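Local atomic coordinates of triosephosphate isomerase (Toxoplasma gondii, PDB entry 5UPR), a protein that probably interconverts D-glyceraldehyde 3-phosphate and dihydroxyacetone phosphate in glycolysis and gluconeogenesis, working as a homodimer whose subunits are TIM barrels. Residues F39-P49 / Q62-Q70; V226-F235 / D253-Q263. All blocks are in the same frame, centred on the assembly; numbering follows the deposited sequence.

Interaction 1: residues F39-P49 / Q62-Q70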
# COMPACT_ATOMS: atom_id res chain seq x y z
N PHE A 39 -28.84 -6.23 -8.00
CA PHE A 39 -28.17 -5.29 -7.12
C PHE A 39 -28.82 -3.92 -7.25
O PHE A 39 -28.23 -2.92 -6.80
CB PHE A 39 -26.66 -5.16 -7.48
CG PHE A 39 -25.85 -6.45 -7.43
CD1 PHE A 39 -26.36 -7.69 -7.02
CD2 PHE A 39 -24.53 -6.39 -7.75
CE1 PHE A 39 -25.58 -8.81 -6.99
CE2 PHE A 39 -23.73 -7.52 -7.77
CZ PHE A 39 -24.25 -8.74 -7.40
N GLU A 40 -30.01 -3.80 -7.82
CA GLU A 40 -30.61 -2.46 -8.06
C GLU A 40 -30.77 -1.60 -6.78
O GLU A 40 -30.53 -0.39 -6.83
CB GLU A 40 -31.95 -2.57 -8.80
CG GLU A 40 -31.82 -2.90 -10.28
CD GLU A 40 -31.41 -1.72 -11.14
OE1 GLU A 40 -32.15 -1.43 -12.10
OE2 GLU A 40 -30.35 -1.07 -10.88
N GLN A 41 -31.14 -2.21 -5.67
CA GLN A 41 -31.43 -1.47 -4.46
C GLN A 41 -30.23 -1.24 -3.50
O GLN A 41 -30.39 -0.67 -2.44
CB GLN A 41 -32.51 -2.24 -3.67
CG GLN A 41 -33.74 -2.64 -4.43
CD GLN A 41 -34.89 -2.87 -3.44
OE1 GLN A 41 -35.41 -1.89 -2.90
NE2 GLN A 41 -35.24 -4.15 -3.15
N VAL A 42 -29.03 -1.68 -3.90
CA VAL A 42 -27.87 -1.75 -3.04
C VAL A 42 -26.64 -1.22 -3.79
O VAL A 42 -26.38 -1.62 -4.94
CB VAL A 42 -27.65 -3.23 -2.64
CG1 VAL A 42 -26.41 -3.36 -1.78
CG2 VAL A 42 -28.87 -3.78 -1.89
N ASP A 43 -25.90 -0.32 -3.17
CA ASP A 43 -24.55 0.03 -3.63
C ASP A 43 -23.62 -1.10 -3.17
O ASP A 43 -23.54 -1.44 -1.98
CB ASP A 43 -24.10 1.33 -2.96
CG ASP A 43 -24.93 2.53 -3.38
OD1 ASP A 43 -25.42 2.53 -4.52
OD2 ASP A 43 -25.15 3.45 -2.57
N VAL A 44 -22.95 -1.74 -4.11
CA VAL A 44 -21.98 -2.76 -3.82
C VAL A 44 -20.57 -2.22 -4.14
O VAL A 44 -20.32 -1.73 -5.22
CB VAL A 44 -22.27 -4.04 -4.58
CG1 VAL A 44 -21.19 -5.09 -4.35
CG2 VAL A 44 -23.65 -4.59 -4.19
N VAL A 45 -19.65 -2.37 -3.16
CA VAL A 45 -18.25 -1.96 -3.41
C VAL A 45 -17.32 -3.13 -3.06
O VAL A 45 -17.51 -3.74 -2.00
CB VAL A 45 -17.91 -0.70 -2.58
CG1 VAL A 45 -16.44 -0.32 -2.69
CG2 VAL A 45 -18.80 0.47 -2.99
N VAL A 46 -16.36 -3.44 -3.91
CA VAL A 46 -15.35 -4.46 -3.62
C VAL A 46 -13.95 -3.83 -3.57
O VAL A 46 -13.63 -2.96 -4.39
CB VAL A 46 -15.41 -5.66 -4.57
CG1 VAL A 46 -16.79 -6.31 -4.47
CG2 VAL A 46 -15.20 -5.26 -5.98
N ALA A 47 -13.16 -4.24 -2.57
CA ALA A 47 -11.85 -3.76 -2.35
C ALA A 47 -10.77 -4.89 -2.51
O ALA A 47 -10.37 -5.53 -1.52
CB ALA A 47 -11.75 -3.13 -0.97
N PRO A 48 -10.31 -5.11 -3.75
CA PRO A 48 -9.20 -6.03 -4.01
C PRO A 48 -7.88 -5.46 -3.54
O PRO A 48 -7.78 -4.22 -3.34
CB PRO A 48 -9.16 -6.08 -5.56
CG PRO A 48 -10.35 -5.42 -6.06
CD PRO A 48 -10.73 -4.44 -4.99
N PRO A 49 -6.85 -6.30 -3.38
CA PRO A 49 -5.50 -5.77 -3.16
C PRO A 49 -5.13 -4.90 -4.38
O PRO A 49 -5.62 -5.17 -5.52
CB PRO A 49 -4.59 -7.05 -3.09
CG PRO A 49 -5.54 -8.18 -2.87
CD PRO A 49 -6.85 -7.76 -3.51
N GLN A 62 -20.99 -4.94 -14.24
CA GLN A 62 -22.13 -4.57 -13.42
C GLN A 62 -21.77 -3.13 -13.09
O GLN A 62 -20.78 -2.94 -12.42
CB GLN A 62 -22.15 -5.46 -12.19
CG GLN A 62 -22.65 -6.82 -12.54
CD GLN A 62 -24.00 -7.14 -11.97
OE1 GLN A 62 -24.73 -6.27 -11.52
NE2 GLN A 62 -24.31 -8.43 -11.94
N PRO A 63 -22.50 -2.12 -13.67
CA PRO A 63 -22.25 -0.72 -13.23
C PRO A 63 -22.49 -0.53 -11.74
O PRO A 63 -21.77 0.25 -11.08
CB PRO A 63 -23.25 0.10 -14.05
CG PRO A 63 -23.90 -0.83 -15.06
CD PRO A 63 -23.30 -2.20 -14.91
N ARG A 64 -23.46 -1.27 -11.21
CA ARG A 64 -23.79 -1.19 -9.80
C ARG A 64 -22.71 -1.66 -8.84
O ARG A 64 -22.85 -1.38 -7.66
CB ARG A 64 -25.08 -1.97 -9.48
CG ARG A 64 -26.34 -1.49 -10.17
CD ARG A 64 -26.76 -0.12 -9.68
NE ARG A 64 -28.07 0.28 -10.21
CZ ARG A 64 -28.57 1.53 -10.20
NH1 ARG A 64 -27.88 2.57 -9.71
NH2 ARG A 64 -29.75 1.76 -10.71
N VAL A 65 -21.71 -2.41 -9.32
CA VAL A 65 -20.52 -2.73 -8.49
C VAL A 65 -19.37 -1.77 -8.79
O VAL A 65 -19.00 -1.59 -9.94
CB VAL A 65 -20.03 -4.18 -8.65
CG1 VAL A 65 -18.89 -4.46 -7.68
CG2 VAL A 65 -21.20 -5.15 -8.41
N GLN A 66 -18.84 -1.14 -7.77
CA GLN A 66 -17.74 -0.22 -7.88
C GLN A 66 -16.53 -0.80 -7.17
O GLN A 66 -16.65 -1.68 -6.33
CB GLN A 66 -18.16 1.11 -7.27
CG GLN A 66 -19.29 1.82 -8.01
CD GLN A 66 -19.42 3.24 -7.57
OE1 GLN A 66 -19.84 3.50 -6.48
NE2 GLN A 66 -19.00 4.17 -8.41
N VAL A 67 -15.36 -0.27 -7.49
CA VAL A 67 -14.10 -0.78 -6.92
C VAL A 67 -13.55 0.20 -5.90
O VAL A 67 -13.80 1.40 -5.98
CB VAL A 67 -13.06 -1.15 -7.96
CG1 VAL A 67 -13.67 -2.05 -9.00
CG2 VAL A 67 -12.56 0.10 -8.67
N ALA A 68 -12.81 -0.33 -4.94
CA ALA A 68 -12.13 0.44 -3.89
C ALA A 68 -10.68 0.02 -3.69
O ALA A 68 -10.37 -1.16 -3.85
CB ALA A 68 -12.84 0.27 -2.57
N ALA A 69 -9.83 0.94 -3.24
CA ALA A 69 -8.58 0.53 -2.66
C ALA A 69 -8.77 0.29 -1.17
O ALA A 69 -9.66 0.89 -0.55
CB ALA A 69 -7.50 1.63 -2.91
N GLN A 70 -7.89 -0.52 -0.57
CA GLN A 70 -7.93 -0.87 0.87
C GLN A 70 -7.25 0.15 1.80
O GLN A 70 -7.27 -0.07 3.04
CB GLN A 70 -7.28 -2.26 1.07
CG GLN A 70 -8.07 -3.42 0.47
CD GLN A 70 -7.38 -4.78 0.63
OE1 GLN A 70 -6.47 -4.94 1.51
NE2 GLN A 70 -7.81 -5.78 -0.17
O HOH W 1 -6.32 -2.12 -2.30

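Interaction 2: residues V226-F235 / D253-Q263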
# COMPACT_ATOMS: atom_id res chain seq x y z
N VAL A 226 -19.61 -11.12 9.57
CA VAL A 226 -20.88 -11.09 8.84
C VAL A 226 -20.92 -12.30 7.93
O VAL A 226 -19.91 -12.64 7.28
CB VAL A 226 -21.04 -9.80 7.98
CG1 VAL A 226 -22.34 -9.82 7.18
CG2 VAL A 226 -21.02 -8.57 8.87
N LYS A 227 -22.08 -12.98 7.92
CA LYS A 227 -22.32 -14.13 7.06
C LYS A 227 -23.71 -14.04 6.44
O LYS A 227 -24.60 -13.36 6.99
CB LYS A 227 -22.21 -15.44 7.88
CG LYS A 227 -20.86 -15.65 8.57
CD LYS A 227 -20.69 -17.01 9.26
CE LYS A 227 -21.49 -17.11 10.56
NZ LYS A 227 -21.29 -18.43 11.26
N GLY A 228 -23.91 -14.76 5.34
CA GLY A 228 -25.25 -14.88 4.73
C GLY A 228 -26.30 -15.29 5.76
O GLY A 228 -27.38 -14.77 5.77
N SER A 229 -25.93 -16.18 6.67
CA SER A 229 -26.84 -16.77 7.65
C SER A 229 -27.17 -15.84 8.84
O SER A 229 -28.14 -16.10 9.55
CB SER A 229 -26.22 -18.09 8.15
OG SER A 229 -25.03 -17.83 8.90
N ASN A 230 -26.40 -14.77 9.07
CA ASN A 230 -26.71 -13.78 10.13
C ASN A 230 -27.14 -12.36 9.65
O ASN A 230 -27.56 -11.51 10.47
CB ASN A 230 -25.60 -13.71 11.21
CG ASN A 230 -24.27 -13.19 10.68
OD1 ASN A 230 -24.23 -12.31 9.82
ND2 ASN A 230 -23.15 -13.76 11.21
N ALA A 231 -27.01 -12.08 8.35
CA ALA A 231 -27.19 -10.72 7.83
C ALA A 231 -28.60 -10.21 7.86
O ALA A 231 -28.85 -9.04 8.18
CB ALA A 231 -26.63 -10.63 6.39
N LYS A 232 -29.57 -11.08 7.53
CA LYS A 232 -30.97 -10.61 7.53
C LYS A 232 -31.41 -10.12 8.89
O LYS A 232 -32.02 -9.11 8.99
CB LYS A 232 -31.93 -11.68 7.03
CG LYS A 232 -31.85 -11.89 5.54
CD LYS A 232 -32.90 -12.92 5.11
CE LYS A 232 -33.42 -12.68 3.69
NZ LYS A 232 -33.62 -11.21 3.34
N GLU A 233 -31.09 -10.84 9.96
CA GLU A 233 -31.45 -10.42 11.30
C GLU A 233 -30.74 -9.09 11.65
O GLU A 233 -31.37 -8.15 12.16
CB GLU A 233 -31.10 -11.50 12.31
CG GLU A 233 -31.59 -11.22 13.73
CD GLU A 233 -30.92 -12.11 14.80
OE1 GLU A 233 -30.09 -13.00 14.49
OE2 GLU A 233 -31.23 -11.95 15.97
N LEU A 234 -29.46 -9.00 11.34
CA LEU A 234 -28.73 -7.74 11.58
C LEU A 234 -29.35 -6.52 10.91
O LEU A 234 -29.49 -5.47 11.53
CB LEU A 234 -27.25 -7.89 11.16
CG LEU A 234 -26.37 -8.62 12.19
CD1 LEU A 234 -25.12 -9.06 11.47
CD2 LEU A 234 -26.00 -7.62 13.25
N PHE A 235 -29.80 -6.72 9.67
CA PHE A 235 -30.34 -5.65 8.84
C PHE A 235 -31.76 -5.18 9.23
O PHE A 235 -32.26 -4.19 8.68
CB PHE A 235 -30.35 -6.10 7.36
CG PHE A 235 -30.56 -4.99 6.37
CD1 PHE A 235 -29.55 -4.05 6.09
CD2 PHE A 235 -31.78 -4.86 5.72
CE1 PHE A 235 -29.78 -3.01 5.20
CE2 PHE A 235 -32.03 -3.83 4.82
CZ PHE A 235 -31.03 -2.91 4.54
N ASP A 253 -20.92 -16.64 -0.61
CA ASP A 253 -21.68 -16.11 0.52
C ASP A 253 -21.86 -14.60 0.39
O ASP A 253 -22.84 -14.06 0.89
CB ASP A 253 -21.02 -16.51 1.85
CG ASP A 253 -21.96 -16.30 3.07
OD1 ASP A 253 -23.13 -16.71 2.98
OD2 ASP A 253 -21.57 -15.80 4.13
N PHE A 254 -20.94 -13.92 -0.28
CA PHE A 254 -21.03 -12.48 -0.49
C PHE A 254 -22.32 -12.11 -1.18
O PHE A 254 -22.93 -11.12 -0.80
CB PHE A 254 -19.84 -11.98 -1.32
CG PHE A 254 -19.73 -10.48 -1.41
CD1 PHE A 254 -19.53 -9.71 -0.26
CD2 PHE A 254 -19.71 -9.86 -2.65
CE1 PHE A 254 -19.35 -8.35 -0.35
CE2 PHE A 254 -19.57 -8.51 -2.75
CZ PHE A 254 -19.38 -7.73 -1.60
N VAL A 255 -22.73 -12.90 -2.17
CA VAL A 255 -23.97 -12.61 -2.90
C VAL A 255 -25.21 -12.76 -1.97
O VAL A 255 -26.16 -11.98 -2.07
CB VAL A 255 -24.08 -13.47 -4.16
CG1 VAL A 255 -25.42 -13.26 -4.88
CG2 VAL A 255 -22.95 -13.17 -5.13
N SER A 256 -25.20 -13.75 -1.08
CA SER A 256 -26.27 -13.84 -0.06
C SER A 256 -26.33 -12.63 0.85
O SER A 256 -27.41 -12.24 1.26
CB SER A 256 -26.14 -15.06 0.84
OG SER A 256 -25.81 -16.21 0.09
N ILE A 257 -25.17 -12.04 1.19
CA ILE A 257 -25.16 -10.88 2.09
C ILE A 257 -25.74 -9.68 1.37
O ILE A 257 -26.53 -8.96 1.96
CB ILE A 257 -23.77 -10.60 2.67
CG1 ILE A 257 -23.32 -11.75 3.56
CG2 ILE A 257 -23.75 -9.29 3.47
CD1 ILE A 257 -21.80 -11.83 3.83
N ILE A 258 -25.39 -9.48 0.10
CA ILE A 258 -25.96 -8.41 -0.72
C ILE A 258 -27.47 -8.53 -0.75
O ILE A 258 -28.19 -7.55 -0.51
CB ILE A 258 -25.42 -8.43 -2.19
CG1 ILE A 258 -23.93 -8.07 -2.24
CG2 ILE A 258 -26.24 -7.51 -3.11
CD1 ILE A 258 -23.24 -8.47 -3.54
N ASP A 259 -27.96 -9.73 -1.01
CA ASP A 259 -29.40 -10.00 -0.99
C ASP A 259 -30.09 -9.68 0.35
O ASP A 259 -31.20 -9.25 0.38
CB ASP A 259 -29.64 -11.43 -1.41
CG ASP A 259 -31.03 -11.63 -1.95
OD1 ASP A 259 -31.51 -10.84 -2.82
OD2 ASP A 259 -31.66 -12.59 -1.49
N ALA A 260 -29.41 -9.88 1.46
CA ALA A 260 -29.94 -9.51 2.79
C ALA A 260 -30.09 -8.01 3.04
O ALA A 260 -30.92 -7.62 3.83
CB ALA A 260 -29.09 -10.09 3.89
N ALA A 261 -29.26 -7.18 2.40
CA ALA A 261 -29.34 -5.73 2.54
C ALA A 261 -30.47 -5.03 1.65
O ALA A 261 -30.29 -3.99 1.09
CB ALA A 261 -27.99 -5.13 2.27
N LYS A 262 -31.66 -5.61 1.69
CA LYS A 262 -32.89 -5.12 1.05
C LYS A 262 -34.03 -5.31 2.04
O LYS A 262 -34.08 -6.28 2.83
CB LYS A 262 -33.23 -5.94 -0.17
CG LYS A 262 -32.12 -5.95 -1.20
CD LYS A 262 -32.61 -6.51 -2.51
CE LYS A 262 -32.48 -8.01 -2.61
NZ LYS A 262 -31.69 -8.32 -3.85
N GLN A 263 -34.93 -4.37 1.98
CA GLN A 263 -36.14 -4.48 2.73
C GLN A 263 -37.21 -4.74 1.66
O GLN A 263 -37.31 -4.02 0.71
CB GLN A 263 -36.35 -3.20 3.47
CG GLN A 263 -37.30 -3.25 4.64
CD GLN A 263 -37.44 -1.86 5.23
OE1 GLN A 263 -38.38 -1.53 5.97
NE2 GLN A 263 -36.52 -1.02 4.85
O HOH W 2 -23.85 -18.13 5.48
O HOH W 3 -33.18 -8.24 4.70

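Interaction 1: residues F39-P49 / Q62-Q70
Val44, Val45 and Val46 run beside Val65, Gln66 and Val67 as neighbouring parallel strands of the barrel, linked through helix 53-59 in a beta-alpha-beta unit. Gln66 is the centre of the backbone bonding: its N donates to Val44 O at 3.0 Å, and its O accepts from Val46 N at 3.0 Å. Farther along, Ala68 N donates to Val46 O at 2.8 Å in a more bent bond (N-H...O 142°).

The apolar contacts fall on two faces of the sheet. Val44, Val46, Val65 and Val67 share one, where Val65 CG1 lies near Val46 CG2 and helices 53-59 and 253-260 pack over the valines. With its CG anti to the carbonyl carbon (chi1 -58°), Phe39 sets its ring so that CE2 meets Val65 CG2 edge-on at 3.5 Å. On the other face Val45 CG1 touches Ala68 CB at 3.7 Å; Gln66 also turns this way, its OE1 bonded to Trp97 NE1.

Polar side chains act at both ends. At the N-terminal end, Arg64 grips Glu40 side-on, NE (2.7 Å) and NH2 both converging on OE2; the carboxylate and guanidinium planes are 50° apart, and Arg64 is poorly ordered. At the other end the extended Gln70 side chain brings NE2 to Ala47 O at 2.9 Å, from above the carbonyl plane. The same NE2 also bonds Lys17 O, while OE1 accepts from Gly83 N of the second subunit. A water joins Pro48 O to Gln70 N.

The chemistry is thus graded along the strands: an exposed ion pair at the start, a buried valine-rich middle, and an amide that fastens the strand ends to each other and to the dimer partner.

Interaction 2: residues V226-F235 / D253-Q263
The last two helices of the TIM barrel, 228-234 and 253-260, lie side by side on the outside of the barrel and meet over strand 242-245. Their axes run nearly parallel, 11° apart, and approach to 8.4 Å. Gly228 CA lies 4.8 Å from Ile257 CA, and the absence of a side chain there leaves room for the Asp253 carboxylate and Ser256 CB.

There the Asp253 carboxylate swings toward the start of helix 228-234, its CG anti to the backbone N (chi1 -165°). OD2 takes the Gly228 N-H on its syn side in an almost straight bond of 2.8 Å, and OD1 receives a bond from a water that is weakly held by Ser229 N. A negative group at this helix start would probably be stabilised by the helix dipole.

Next to this bond the Ile257 side chain lies in the groove between the two helices: CG1 rests against Gly228 N, and CD1 meets Val226 CG1 at 3.9 Å. In the middle, Ala231 CB and Ala260 CB touch at 3.5 Å, with Lys232 CG laid against the same methyl.

Phe235 closes the far end. Ala261 CA stands over the centre of its ring in a CH-pi contact, 3.7 Å from the centroid. Ala261 is the centre of an inverse gamma turn where the chain leaves helix 253-260, so the ring lies against the turn backbone.

A sulfate ion, probably from the crystallisation liquor, lies about 6 Å from the Val226 side chain, a position consistent with the phosphate-binding loop that precedes this helix in the family, and the paired outer helices are those of a classical TIM barrel.

Along the chain the two contacts come in series. Interaction 1 closes first, joining consecutive barrel strands across the excursion through helix 53-59; interaction 2 closes much later, joining two helices across the segment that carries strand 242-245. Neither loop encloses or crosses the other. They nevertheless meet in space, because helix 253-260 packs on the strand 42-47 side of the barrel: Ile258 lies against Phe39, Phe254 against Val46, and just past the helix Ala261 O comes within 3.3 Å of Val42 CG2. Since the same helix also touches strands 10-15 and 242-245, the C-terminal part of the chain is tied to its early strands, where the barrel closes.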